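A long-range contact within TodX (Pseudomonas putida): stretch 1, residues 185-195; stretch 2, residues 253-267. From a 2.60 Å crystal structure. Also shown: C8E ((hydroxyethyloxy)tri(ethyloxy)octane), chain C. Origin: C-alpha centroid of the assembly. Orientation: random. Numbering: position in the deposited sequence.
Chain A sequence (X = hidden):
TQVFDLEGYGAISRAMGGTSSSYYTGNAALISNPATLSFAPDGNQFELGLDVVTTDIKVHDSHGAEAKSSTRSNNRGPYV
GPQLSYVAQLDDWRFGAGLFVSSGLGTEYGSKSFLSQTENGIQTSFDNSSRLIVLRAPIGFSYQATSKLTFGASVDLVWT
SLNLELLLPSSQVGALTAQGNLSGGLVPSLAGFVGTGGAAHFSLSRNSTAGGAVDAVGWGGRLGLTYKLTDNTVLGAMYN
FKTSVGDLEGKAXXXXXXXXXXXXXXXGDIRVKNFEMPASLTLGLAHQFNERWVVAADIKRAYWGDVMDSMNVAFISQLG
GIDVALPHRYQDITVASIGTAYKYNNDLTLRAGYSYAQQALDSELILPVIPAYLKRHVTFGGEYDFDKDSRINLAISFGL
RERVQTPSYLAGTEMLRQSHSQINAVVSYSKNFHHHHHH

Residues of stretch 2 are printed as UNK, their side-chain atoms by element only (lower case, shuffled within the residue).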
ATOM      1  N   GLY A 185      -9.660 -14.805 -28.072  1.00 32.11           N
ATOM      2  CA  GLY A 185      -9.856 -14.731 -29.501  1.00 31.85           C
ATOM      3  C   GLY A 185      -9.079 -13.588 -30.128  1.00 32.70           C
ATOM      4  O   GLY A 185      -8.877 -13.568 -31.343  1.00 31.94           O
ATOM      5  N   LEU A 186      -8.633 -12.633 -29.320  1.00 33.58           N
ATOM      6  CA  LEU A 186      -7.882 -11.507 -29.882  1.00 34.21           C
ATOM      7  C   LEU A 186      -6.470 -11.925 -30.217  1.00 33.37           C
ATOM      8  O   LEU A 186      -5.761 -11.224 -30.937  1.00 34.04           O
ATOM      9  CB  LEU A 186      -7.860 -10.311 -28.927  1.00 33.80           C
ATOM     10  CG  LEU A 186      -9.004  -9.305 -29.092  1.00 35.66           C
ATOM     11  CD1 LEU A 186      -8.810  -8.118 -28.148  1.00 30.14           C
ATOM     12  CD2 LEU A 186      -9.051  -8.838 -30.551  1.00 33.38           C
ATOM     13  N   VAL A 187      -6.063 -13.080 -29.703  1.00 31.99           N
ATOM     14  CA  VAL A 187      -4.724 -13.561 -29.987  1.00 30.81           C
ATOM     15  C   VAL A 187      -4.589 -13.771 -31.489  1.00 30.96           C
ATOM     16  O   VAL A 187      -3.777 -13.102 -32.124  1.00 33.54           O
ATOM     17  CB  VAL A 187      -4.411 -14.882 -29.251  1.00 30.54           C
ATOM     18  CG1 VAL A 187      -3.084 -15.453 -29.735  1.00 30.16           C
ATOM     19  CG2 VAL A 187      -4.384 -14.646 -27.763  1.00 27.92           C
ATOM     20  N   PRO A 188      -5.397 -14.677 -32.085  1.00 30.10           N
ATOM     21  CA  PRO A 188      -5.308 -14.920 -33.525  1.00 27.91           C
ATOM     22  C   PRO A 188      -5.676 -13.767 -34.436  1.00 29.50           C
ATOM     23  O   PRO A 188      -5.366 -13.804 -35.610  1.00 33.95           O
ATOM     24  CB  PRO A 188      -6.225 -16.119 -33.734  1.00 27.22           C
ATOM     25  CG  PRO A 188      -7.234 -15.955 -32.674  1.00 28.01           C
ATOM     26  CD  PRO A 188      -6.413 -15.565 -31.487  1.00 29.98           C
ATOM     27  N   SER A 189      -6.349 -12.745 -33.946  1.00 28.49           N
ATOM     28  CA  SER A 189      -6.670 -11.648 -34.854  1.00 29.97           C
ATOM     29  C   SER A 189      -5.639 -10.518 -34.831  1.00 31.63           C
ATOM     30  O   SER A 189      -5.377  -9.899 -35.860  1.00 31.99           O
ATOM     31  CB  SER A 189      -8.070 -11.097 -34.558  1.00 27.70           C
ATOM     32  OG  SER A 189      -8.302 -11.050 -33.169  1.00 32.03           O
ATOM     33  N   LEU A 190      -5.036 -10.263 -33.674  1.00 31.98           N
ATOM     34  CA  LEU A 190      -4.047  -9.195 -33.583  1.00 35.13           C
ATOM     35  C   LEU A 190      -2.589  -9.646 -33.788  1.00 33.61           C
ATOM     36  O   LEU A 190      -1.739  -8.861 -34.214  1.00 31.46           O
ATOM     37  CB  LEU A 190      -4.187  -8.482 -32.231  1.00 37.36           C
ATOM     38  CG  LEU A 190      -5.543  -7.801 -32.038  1.00 39.42           C
ATOM     39  CD1 LEU A 190      -5.658  -7.259 -30.621  1.00 43.25           C
ATOM     40  CD2 LEU A 190      -5.701  -6.681 -33.053  1.00 41.47           C
ATOM     41  N   ALA A 191      -2.319 -10.911 -33.491  1.00 31.44           N
ATOM     42  CA  ALA A 191      -0.979 -11.483 -33.614  1.00 32.81           C
ATOM     43  C   ALA A 191      -0.215 -11.123 -34.877  1.00 32.15           C
ATOM     44  O   ALA A 191       0.999 -10.908 -34.827  1.00 32.80           O
ATOM     45  CB  ALA A 191      -1.050 -12.993 -33.483  1.00 32.89           C
ATOM     46  N   GLY A 192      -0.915 -11.069 -36.007  1.00 32.34           N
ATOM     47  CA  GLY A 192      -0.268 -10.732 -37.263  1.00 29.44           C
ATOM     48  C   GLY A 192       0.080  -9.259 -37.333  1.00 30.57           C
ATOM     49  O   GLY A 192       1.055  -8.861 -37.974  1.00 32.68           O
ATOM     50  N   PHE A 193      -0.717  -8.438 -36.666  1.00 29.67           N
ATOM     51  CA  PHE A 193      -0.501  -7.007 -36.673  1.00 28.43           C
ATOM     52  C   PHE A 193       0.710  -6.675 -35.812  1.00 29.16           C
ATOM     53  O   PHE A 193       1.591  -5.922 -36.223  1.00 27.79           O
ATOM     54  CB  PHE A 193      -1.746  -6.288 -36.133  1.00 27.33           C
ATOM     55  CG  PHE A 193      -1.644  -4.794 -36.180  1.00 29.63           C
ATOM     56  CD1 PHE A 193      -1.593  -4.127 -37.404  1.00 30.15           C
ATOM     57  CD2 PHE A 193      -1.545  -4.048 -35.000  1.00 29.28           C
ATOM     58  CE1 PHE A 193      -1.441  -2.726 -37.453  1.00 27.04           C
ATOM     59  CE2 PHE A 193      -1.396  -2.665 -35.043  1.00 24.16           C
ATOM     60  CZ  PHE A 193      -1.344  -2.005 -36.266  1.00 26.63           C
ATOM     61  N   VAL A 194       0.735  -7.247 -34.613  1.00 27.87           N
ATOM     62  CA  VAL A 194       1.815  -7.032 -33.668  1.00 28.72           C
ATOM     63  C   VAL A 194       3.092  -7.644 -34.222  1.00 30.51           C
ATOM     64  O   VAL A 194       4.163  -7.030 -34.193  1.00 32.56           O
ATOM     65  CB  VAL A 194       1.472  -7.674 -32.312  1.00 29.17           C
ATOM     66  CG1 VAL A 194       2.700  -7.726 -31.426  1.00 32.26           C
ATOM     67  CG2 VAL A 194       0.365  -6.885 -31.633  1.00 28.73           C
ATOM     68  N   GLY A 195       2.975  -8.868 -34.710  1.00 30.09           N
ATOM     69  CA  GLY A 195       4.112  -9.544 -35.297  1.00 30.92           C
ATOM     70  C   GLY A 195       5.389  -9.774 -34.499  1.00 32.40           C
ATOM     71  O   GLY A 195       5.387 -10.106 -33.311  1.00 33.67           O
ATOM     72  N   UNK A 253      -8.229   0.282 -22.496  1.00 36.78           N
ATOM     73  CA  UNK A 253      -8.002   0.323 -23.922  1.00 33.61           C
ATOM     74  C   UNK A 253      -6.848  -0.602 -24.269  1.00 33.30           C
ATOM     75  O   UNK A 253      -5.705  -0.366 -23.883  1.00 32.60           O
ATOM     76  o   UNK A 253      -8.696   2.646 -24.093  1.00 36.13           O
ATOM     77  c   UNK A 253      -7.412   1.733 -25.915  1.00 33.46           C
ATOM     78  c   UNK A 253      -7.639   1.738 -24.408  1.00 34.14           C
ATOM     79  N   UNK A 254      -7.152  -1.677 -24.975  1.00 34.80           N
ATOM     80  CA  UNK A 254      -6.110  -2.596 -25.402  1.00 32.48           C
ATOM     81  C   UNK A 254      -5.705  -2.041 -26.746  1.00 33.35           C
ATOM     82  O   UNK A 254      -6.547  -1.811 -27.606  1.00 32.85           O
ATOM     83  c   UNK A 254      -6.299  -6.102 -26.862  1.00 38.29           C
ATOM     84  c   UNK A 254      -4.433  -5.138 -25.485  1.00 36.56           C
ATOM     85  c   UNK A 254      -6.651  -3.997 -25.589  1.00 32.47           C
ATOM     86  c   UNK A 254      -5.640  -4.827 -26.368  1.00 37.62           C
ATOM     87  N   UNK A 255      -4.417  -1.811 -26.927  1.00 33.22           N
ATOM     88  CA  UNK A 255      -3.950  -1.253 -28.173  1.00 31.08           C
ATOM     89  C   UNK A 255      -2.726  -1.984 -28.715  1.00 29.35           C
ATOM     90  O   UNK A 255      -1.699  -2.083 -28.072  1.00 30.66           O
ATOM     91  o   UNK A 255      -2.341   0.510 -28.329  1.00 36.84           O
ATOM     92  c   UNK A 255      -3.667   0.232 -27.978  1.00 30.26           C
ATOM     93  N   UNK A 256      -2.876  -2.510 -29.915  1.00 29.57           N
ATOM     94  CA  UNK A 256      -1.849  -3.264 -30.589  1.00 27.90           C
ATOM     95  C   UNK A 256      -1.006  -2.312 -31.398  1.00 26.23           C
ATOM     96  O   UNK A 256      -1.521  -1.334 -31.938  1.00 26.23           O
ATOM     97  c   UNK A 256      -2.499  -4.309 -31.506  1.00 25.99           C
ATOM     98  N   UNK A 257       0.291  -2.596 -31.476  1.00 25.14           N
ATOM     99  CA  UNK A 257       1.194  -1.764 -32.251  1.00 26.38           C
ATOM    100  C   UNK A 257       2.042  -2.610 -33.209  1.00 26.63           C
ATOM    101  O   UNK A 257       2.656  -3.612 -32.817  1.00 28.16           O
ATOM    102  c   UNK A 257       1.164  -0.172 -30.337  1.00 23.18           C
ATOM    103  c   UNK A 257       2.071  -0.948 -31.311  1.00 26.00           C
ATOM    104  c   UNK A 257       2.958   0.013 -32.121  1.00 23.53           C
ATOM    105  c   UNK A 257       1.548  -0.335 -28.874  1.00 20.07           C
ATOM    106  N   UNK A 258       2.056  -2.217 -34.475  1.00 27.45           N
ATOM    107  CA  UNK A 258       2.808  -2.958 -35.491  1.00 29.95           C
ATOM    108  C   UNK A 258       4.290  -2.638 -35.481  1.00 32.20           C
ATOM    109  O   UNK A 258       4.760  -1.801 -34.706  1.00 32.18           O
ATOM    110  o   UNK A 258       2.468  -1.301 -37.214  1.00 29.13           O
ATOM    111  c   UNK A 258       2.261  -2.659 -36.884  1.00 27.32           C
ATOM    112  N   UNK A 259       5.018  -3.306 -36.368  1.00 34.10           N
ATOM    113  CA  UNK A 259       6.452  -3.107 -36.473  1.00 34.31           C
ATOM    114  C   UNK A 259       6.818  -1.744 -37.020  1.00 34.51           C
ATOM    115  O   UNK A 259       7.990  -1.362 -37.051  1.00 34.08           O
ATOM    116  N   UNK A 260       5.834  -1.004 -37.497  1.00 35.15           N
ATOM    117  CA  UNK A 260       6.156   0.321 -37.973  1.00 37.50           C
ATOM    118  C   UNK A 260       5.420   1.403 -37.197  1.00 38.11           C
ATOM    119  O   UNK A 260       5.271   2.538 -37.662  1.00 39.47           O
ATOM    120  c   UNK A 260       5.945   0.453 -39.490  1.00 42.31           C
ATOM    121  c   UNK A 260       4.637  -0.094 -39.952  1.00 48.51           C
ATOM    122  o   UNK A 260       4.670  -1.061 -40.757  1.00 49.72           O
ATOM    123  o   UNK A 260       3.586   0.444 -39.514  1.00 50.47           O
ATOM    124  N   UNK A 261       4.977   1.050 -35.992  1.00 35.34           N
ATOM    125  CA  UNK A 261       4.314   2.021 -35.156  1.00 32.40           C
ATOM    126  C   UNK A 261       2.829   2.188 -35.343  1.00 32.74           C
ATOM    127  O   UNK A 261       2.237   3.008 -34.660  1.00 32.18           O
ATOM    128  N   UNK A 262       2.223   1.442 -36.264  1.00 32.95           N
ATOM    129  CA  UNK A 262       0.782   1.538 -36.465  1.00 33.78           C
ATOM    130  C   UNK A 262       0.094   1.155 -35.166  1.00 34.44           C
ATOM    131  O   UNK A 262       0.539   0.242 -34.469  1.00 34.53           O
ATOM    132  c   UNK A 262       0.343   0.613 -37.557  1.00 36.37           C
ATOM    133  N   UNK A 263      -0.982   1.858 -34.833  1.00 34.12           N
ATOM    134  CA  UNK A 263      -1.712   1.581 -33.602  1.00 33.14           C
ATOM    135  C   UNK A 263      -3.136   1.107 -33.902  1.00 34.29           C
ATOM    136  O   UNK A 263      -3.808   1.639 -34.777  1.00 33.70           O
ATOM    137  c   UNK A 263      -1.750   2.837 -32.713  1.00 32.11           C
ATOM    138  c   UNK A 263      -2.517   2.559 -31.440  1.00 27.48           C
ATOM    139  c   UNK A 263      -0.323   3.288 -32.399  1.00 33.61           C
ATOM    140  N   UNK A 264      -3.589   0.097 -33.174  1.00 35.31           N
ATOM    141  CA  UNK A 264      -4.928  -0.451 -33.371  1.00 35.11           C
ATOM    142  C   UNK A 264      -5.567  -0.654 -32.002  1.00 34.06           C
ATOM    143  O   UNK A 264      -5.603  -1.773 -31.482  1.00 30.58           O
ATOM    144  c   UNK A 264      -6.091  -2.416 -34.751  1.00 36.55           C
ATOM    145  c   UNK A 264      -7.201  -2.560 -33.720  1.00 31.62           C
ATOM    146  c   UNK A 264      -4.839  -1.787 -34.128  1.00 35.06           C
ATOM    147  c   UNK A 264      -5.716  -3.791 -35.340  1.00 37.59           C
ATOM    148  N   UNK A 265      -6.086   0.436 -31.410  1.00 35.26           N
ATOM    149  CA  UNK A 265      -6.754   0.520 -30.102  1.00 35.56           C
ATOM    150  C   UNK A 265      -8.078  -0.218 -30.044  1.00 37.60           C
ATOM    151  O   UNK A 265      -8.731  -0.429 -31.059  1.00 36.01           O
ATOM    152  c   UNK A 265      -6.967   2.012 -29.926  1.00 36.16           C
ATOM    153  c   UNK A 265      -7.302   2.438 -31.330  1.00 37.38           C
ATOM    154  c   UNK A 265      -6.194   1.728 -32.114  1.00 37.68           C
ATOM    155  N   UNK A 266      -8.486  -0.605 -28.845  1.00 39.92           N
ATOM    156  CA  UNK A 266      -9.745  -1.282 -28.714  1.00 39.82           C
ATOM    157  C   UNK A 266     -10.244  -1.258 -27.280  1.00 41.98           C
ATOM    158  O   UNK A 266      -9.659  -1.868 -26.379  1.00 42.05           O
ATOM    159  c   UNK A 266      -9.334  -4.007 -28.608  1.00 46.10           C
ATOM    160  c   UNK A 266     -10.583  -4.464 -27.895  1.00 45.16           C
ATOM    161  c   UNK A 266      -9.627  -2.687 -29.306  1.00 42.64           C
ATOM    162  c   UNK A 266      -8.947  -5.056 -29.657  1.00 45.48           C
ATOM    163  N   UNK A 267     -11.329  -0.497 -27.094  1.00 42.65           N
ATOM    164  CA  UNK A 267     -11.986  -0.296 -25.801  1.00 41.69           C
ATOM    165  C   UNK A 267     -12.825  -1.477 -25.394  1.00 41.94           C
ATOM    166  O   UNK A 267     -13.429  -2.137 -26.233  1.00 42.26           O
ATOM    167  c   UNK A 267     -12.905   0.918 -25.842  1.00 41.29           C
ATOM    168  c   UNK A 267     -12.269   2.099 -26.508  1.00 41.31           C
ATOM    169  o   UNK A 267     -12.947   2.734 -27.337  1.00 37.30           O
ATOM    170  o   UNK A 267     -11.097   2.399 -26.198  1.00 44.25           O
TER
HETATM  171  C1  C8E C 501      -2.922  -8.290 -27.705  1.00 71.32           C
HETATM  172  C2  C8E C 501      -2.574  -9.368 -28.616  1.00 72.41           C
HETATM  173  C3  C8E C 501      -1.167  -9.757 -28.571  1.00 73.20           C
HETATM  174  C4  C8E C 501      -1.012 -10.947 -29.382  1.00 73.64           C
HETATM  175  C5  C8E C 501       0.197 -10.784 -30.216  1.00 75.42           C
HETATM  176  C6  C8E C 501       0.947 -12.024 -30.311  1.00 75.89           C
HETATM  177  C7  C8E C 501       2.059 -11.530 -31.098  1.00 78.60           C
HETATM  178  C8  C8E C 501       3.178 -12.483 -31.056  1.00 79.52           C
HETATM  179  O9  C8E C 501       4.097 -12.725 -32.105  1.00 82.31           O
HETATM  180  C10 C8E C 501       3.595 -13.199 -33.350  1.00 84.77           C
HETATM  181  C11 C8E C 501       4.790 -13.362 -34.250  1.00 87.46           C
HETATM  182  O12 C8E C 501       4.454 -14.084 -35.466  1.00 90.26           O
HETATM  183  C13 C8E C 501       4.095 -13.251 -36.628  1.00 91.91           C
HETATM  184  C14 C8E C 501       5.052 -12.814 -37.797  1.00 93.55           C
HETATM  185  O15 C8E C 501       5.396 -11.490 -38.328  1.00 96.13           O

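Position 253 carries three side-chain atoms, a carbon bearing one oxygen and one carbon, and its side chain is out of reach of stretch 1: Thr253. Position 254 has four carbons forked at the second and points toward the helix; one terminal carbon lies 3.5 Å from Leu186 CD1 and 4.0 Å from Leu190 CD1. This is Leu254. At 255, one carbon then one oxygen, directed away from the helix, give Ser255. Position 256 has a single carbon, CB, 3.6 Å from Phe193 CD2 and 3.9 Å from Val194 CG2, hence Ala256; its O also sits at the edge of the Phe193 ring, 3.4 Å from CE2. At 257, four carbons forked at the first, one arm two carbons long, identify Ile257. Its side chain points away, so the backbone makes the approach, with Ile257 O 3.6 Å from Val194 CA.

Position 258 has one carbon and one oxygen. Its CB stands over a face of the Phe193 ring, 3.9 Å from the centroid and 19° off the normal, a CH-pi contact, and its CA lies 3.3 Å from Phe193 O. It is Ser258. No side-chain atoms are present at 259, which is Gly259. At 260, two carbons, the second carrying two oxygens, fit Asp260. Position 261 again lacks a side chain; phi of 87° and psi of 0° would jam a CB against the preceding carbonyl, consistent with Gly261.

At 262 the lone carbon, CB, lies 3.4 Å from Phe193 CZ: Ala262. At 263, one carbon carrying two others, pointing away, makes Val263. Position 264 has four carbons forked at the second; its CB is 3.7 Å from Phe193 CE2, and a terminal carbon is 3.7 Å from Leu190 CD2. It is Leu264, whose CD1 covers the ring face opposite Ser258 CB. At 265, three carbons closing onto the backbone N give Pro265. At 266, four carbons forked at the second, with a tip 3.4 Å from Leu186 CD1 and 4.1 Å from Leu190 CD1, give Leu266. At 267, two carbons and a terminal pair of oxygens give Asp267, out of reach.

The contact is apolar, with no hydrogen bond between the stretches and 519 Å² buried. The hairpin pairs Leu254 with Leu266 and Ala256 with Leu264 through backbone hydrogen bonds, that from Leu266 N to Leu254 O being weak, presenting these four side chains toward the helix. Leu186 and Leu190, one turn apart, pack on them, while Phe193 inserts its ring between Ser258 and Leu264.

Stretch 2 253-267: TLSAISGDGAVLPLD
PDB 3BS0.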